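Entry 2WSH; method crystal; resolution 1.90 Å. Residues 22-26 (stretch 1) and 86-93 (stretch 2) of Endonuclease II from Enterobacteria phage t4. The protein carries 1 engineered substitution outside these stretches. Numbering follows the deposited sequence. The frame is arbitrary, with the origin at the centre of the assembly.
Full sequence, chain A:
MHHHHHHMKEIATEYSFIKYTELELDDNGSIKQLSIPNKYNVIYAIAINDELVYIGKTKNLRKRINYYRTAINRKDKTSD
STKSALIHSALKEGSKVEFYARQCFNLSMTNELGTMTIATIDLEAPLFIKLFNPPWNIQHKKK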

# COMPACT_ATOMS: atom_id res chain seq x y z
N GLU A 22 -21.91 15.22 20.69
CA GLU A 22 -21.85 15.32 22.14
C GLU A 22 -23.10 14.67 22.70
O GLU A 22 -24.16 14.71 22.07
CB GLU A 22 -21.78 16.80 22.54
CG GLU A 22 -21.86 17.06 24.03
CD GLU A 22 -21.51 18.50 24.38
OE1 GLU A 22 -20.85 19.17 23.54
OE2 GLU A 22 -21.87 18.97 25.47
N LEU A 23 -22.98 14.04 23.86
CA LEU A 23 -24.14 13.45 24.52
C LEU A 23 -24.64 14.37 25.63
O LEU A 23 -23.83 15.00 26.32
CB LEU A 23 -23.81 12.07 25.08
CG LEU A 23 -23.42 10.99 24.07
CD1 LEU A 23 -23.26 9.65 24.77
CD2 LEU A 23 -24.45 10.90 22.96
N GLU A 24 -25.95 14.45 25.80
CA GLU A 24 -26.52 15.33 26.81
C GLU A 24 -27.85 14.81 27.36
O GLU A 24 -28.70 14.33 26.61
CB GLU A 24 -26.69 16.74 26.25
CG GLU A 24 -27.20 16.79 24.82
CD GLU A 24 -26.81 18.08 24.11
OE1 GLU A 24 -25.96 18.82 24.65
OE2 GLU A 24 -27.35 18.34 23.01
N LEU A 25 -28.00 14.89 28.68
CA LEU A 25 -29.22 14.46 29.35
C LEU A 25 -30.28 15.55 29.26
O LEU A 25 -29.96 16.74 29.31
CB LEU A 25 -28.93 14.15 30.82
CG LEU A 25 -27.99 12.98 31.12
CD1 LEU A 25 -27.66 12.94 32.61
CD2 LEU A 25 -28.60 11.66 30.68
N ASP A 26 -31.54 15.15 29.13
CA ASP A 26 -32.64 16.12 29.15
C ASP A 26 -33.18 16.31 30.57
O ASP A 26 -32.61 15.78 31.53
CB ASP A 26 -33.76 15.71 28.18
CG ASP A 26 -34.44 14.41 28.57
OD1 ASP A 26 -34.37 14.02 29.75
OD2 ASP A 26 -35.06 13.78 27.69
N LEU A 86 -19.98 3.65 32.39
CA LEU A 86 -19.03 4.73 32.65
C LEU A 86 -19.53 6.04 32.05
O LEU A 86 -19.43 7.10 32.66
CB LEU A 86 -17.65 4.37 32.10
CG LEU A 86 -16.93 3.23 32.82
CD1 LEU A 86 -15.98 2.51 31.87
CD2 LEU A 86 -16.18 3.75 34.03
N ILE A 87 -20.07 5.96 30.83
CA ILE A 87 -20.62 7.12 30.15
C ILE A 87 -21.79 7.70 30.95
O ILE A 87 -21.91 8.92 31.09
CB ILE A 87 -21.11 6.75 28.74
CG1 ILE A 87 -19.92 6.36 27.85
CG2 ILE A 87 -21.89 7.90 28.12
CD1 ILE A 87 -20.34 5.74 26.51
N HIS A 88 -22.64 6.83 31.48
CA HIS A 88 -23.81 7.28 32.22
C HIS A 88 -23.45 7.99 33.52
O HIS A 88 -24.08 8.98 33.89
CB HIS A 88 -24.78 6.12 32.48
CG HIS A 88 -26.10 6.56 33.02
ND1 HIS A 88 -26.80 5.84 33.96
CD2 HIS A 88 -26.85 7.66 32.77
CE1 HIS A 88 -27.93 6.46 34.25
NE2 HIS A 88 -27.98 7.58 33.54
N SER A 89 -22.45 7.48 34.23
CA SER A 89 -22.01 8.11 35.47
C SER A 89 -21.29 9.42 35.19
O SER A 89 -21.35 10.35 36.00
CB SER A 89 -21.14 7.16 36.30
OG SER A 89 -19.98 6.77 35.60
N ALA A 90 -20.63 9.51 34.05
CA ALA A 90 -20.03 10.78 33.63
C ALA A 90 -21.13 11.80 33.41
O ALA A 90 -21.08 12.92 33.91
CB ALA A 90 -19.20 10.60 32.37
N LEU A 91 -22.15 11.40 32.65
CA LEU A 91 -23.31 12.25 32.40
C LEU A 91 -23.97 12.67 33.71
O LEU A 91 -24.27 13.84 33.91
CB LEU A 91 -24.32 11.52 31.52
CG LEU A 91 -23.93 11.35 30.05
CD1 LEU A 91 -24.87 10.39 29.35
CD2 LEU A 91 -23.91 12.69 29.34
N LYS A 92 -24.19 11.70 34.59
CA LYS A 92 -24.82 11.98 35.88
C LYS A 92 -23.99 12.94 36.73
O LYS A 92 -24.53 13.86 37.33
CB LYS A 92 -25.08 10.68 36.64
CG LYS A 92 -26.32 9.93 36.17
CD LYS A 92 -26.61 8.73 37.06
CE LYS A 92 -25.51 7.69 36.98
NZ LYS A 92 -25.75 6.55 37.91
N GLU A 93 -22.68 12.72 36.77
CA GLU A 93 -21.78 13.61 37.48
C GLU A 93 -21.73 14.99 36.83
O GLU A 93 -20.99 15.87 37.25
CB GLU A 93 -20.37 13.00 37.58
CG GLU A 93 -20.25 11.92 38.64
CD GLU A 93 -19.06 11.00 38.42
OE1 GLU A 93 -18.48 11.02 37.31
OE2 GLU A 93 -18.70 10.26 39.36

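L91 lies at the centre of this contact, on a helix that packs against an extended segment more than sixty residues away in the sequence. Its CA-to-CB bond points toward the segment, and its side chain, with chi1 in m and chi2 in t, meets two leucines there. The CD2 methyl of L91 lies 4.3 Å from CB of L23, while CB of L91 lies 3.8 Å from CD1 of L25. A branched aliphatic side chain suits such a place: it fills space without bringing any polar group that would need a partner, and L91 is buried.

L23 and L25 owe their shared orientation to the backbone. In an extended chain, alternate side chains project to opposite sides, so both leucines direct CB toward the helix while E24, between them, directs its CB away. Both leucines adopt the same m, t rotamer. L23, itself buried, also reaches the preceding turn of the helix, where its CD1 sits 4.0 Å from CG2 of I87. The CA-to-CB bond of I87 runs sideways to the segment, yet branching at CB gives isoleucine a methyl, CG2, that can touch L23. I87 and L91 are four residues apart, about one helical turn, and so lie along a similar side of the helix; the hydrogen bond from N of L91 to O of I87, at 2.9 Å, belongs to that turn.

Backbone atoms border this apolar patch without forming hydrogen bonds across it. The carbonyl O of L23 lies 3.8 Å from CD2 of L91, and CD1 of L25 lies 3.7 Å from O of L91. Each is a contact between a methyl and a carbonyl oxygen, a matter of packing. The CA atoms of L25 and L91 are 7.0 Å apart, a spacing that leaves room for side chains between the two backbones. L25 is partly exposed, whereas L23 is buried; L25 thus covers part of L91 while some of its own surface remains open.

At the margin the residues become polar. E24 and K92 are both exposed, and both direct CB away from the opposing stretch; charged residues suit such places because water can solvate them. Their closest approaches to the other stretch are made by backbone nitrogens: N of E24 lies 4.4 Å from CD2 of L91, and N of K92 lies 4.2 Å from CD1 of L25. No salt bridge links the two. With no hydrogen bond between the stretches either, the roughly 250 Å² they bury depends chiefly on the fit of aliphatic side chains.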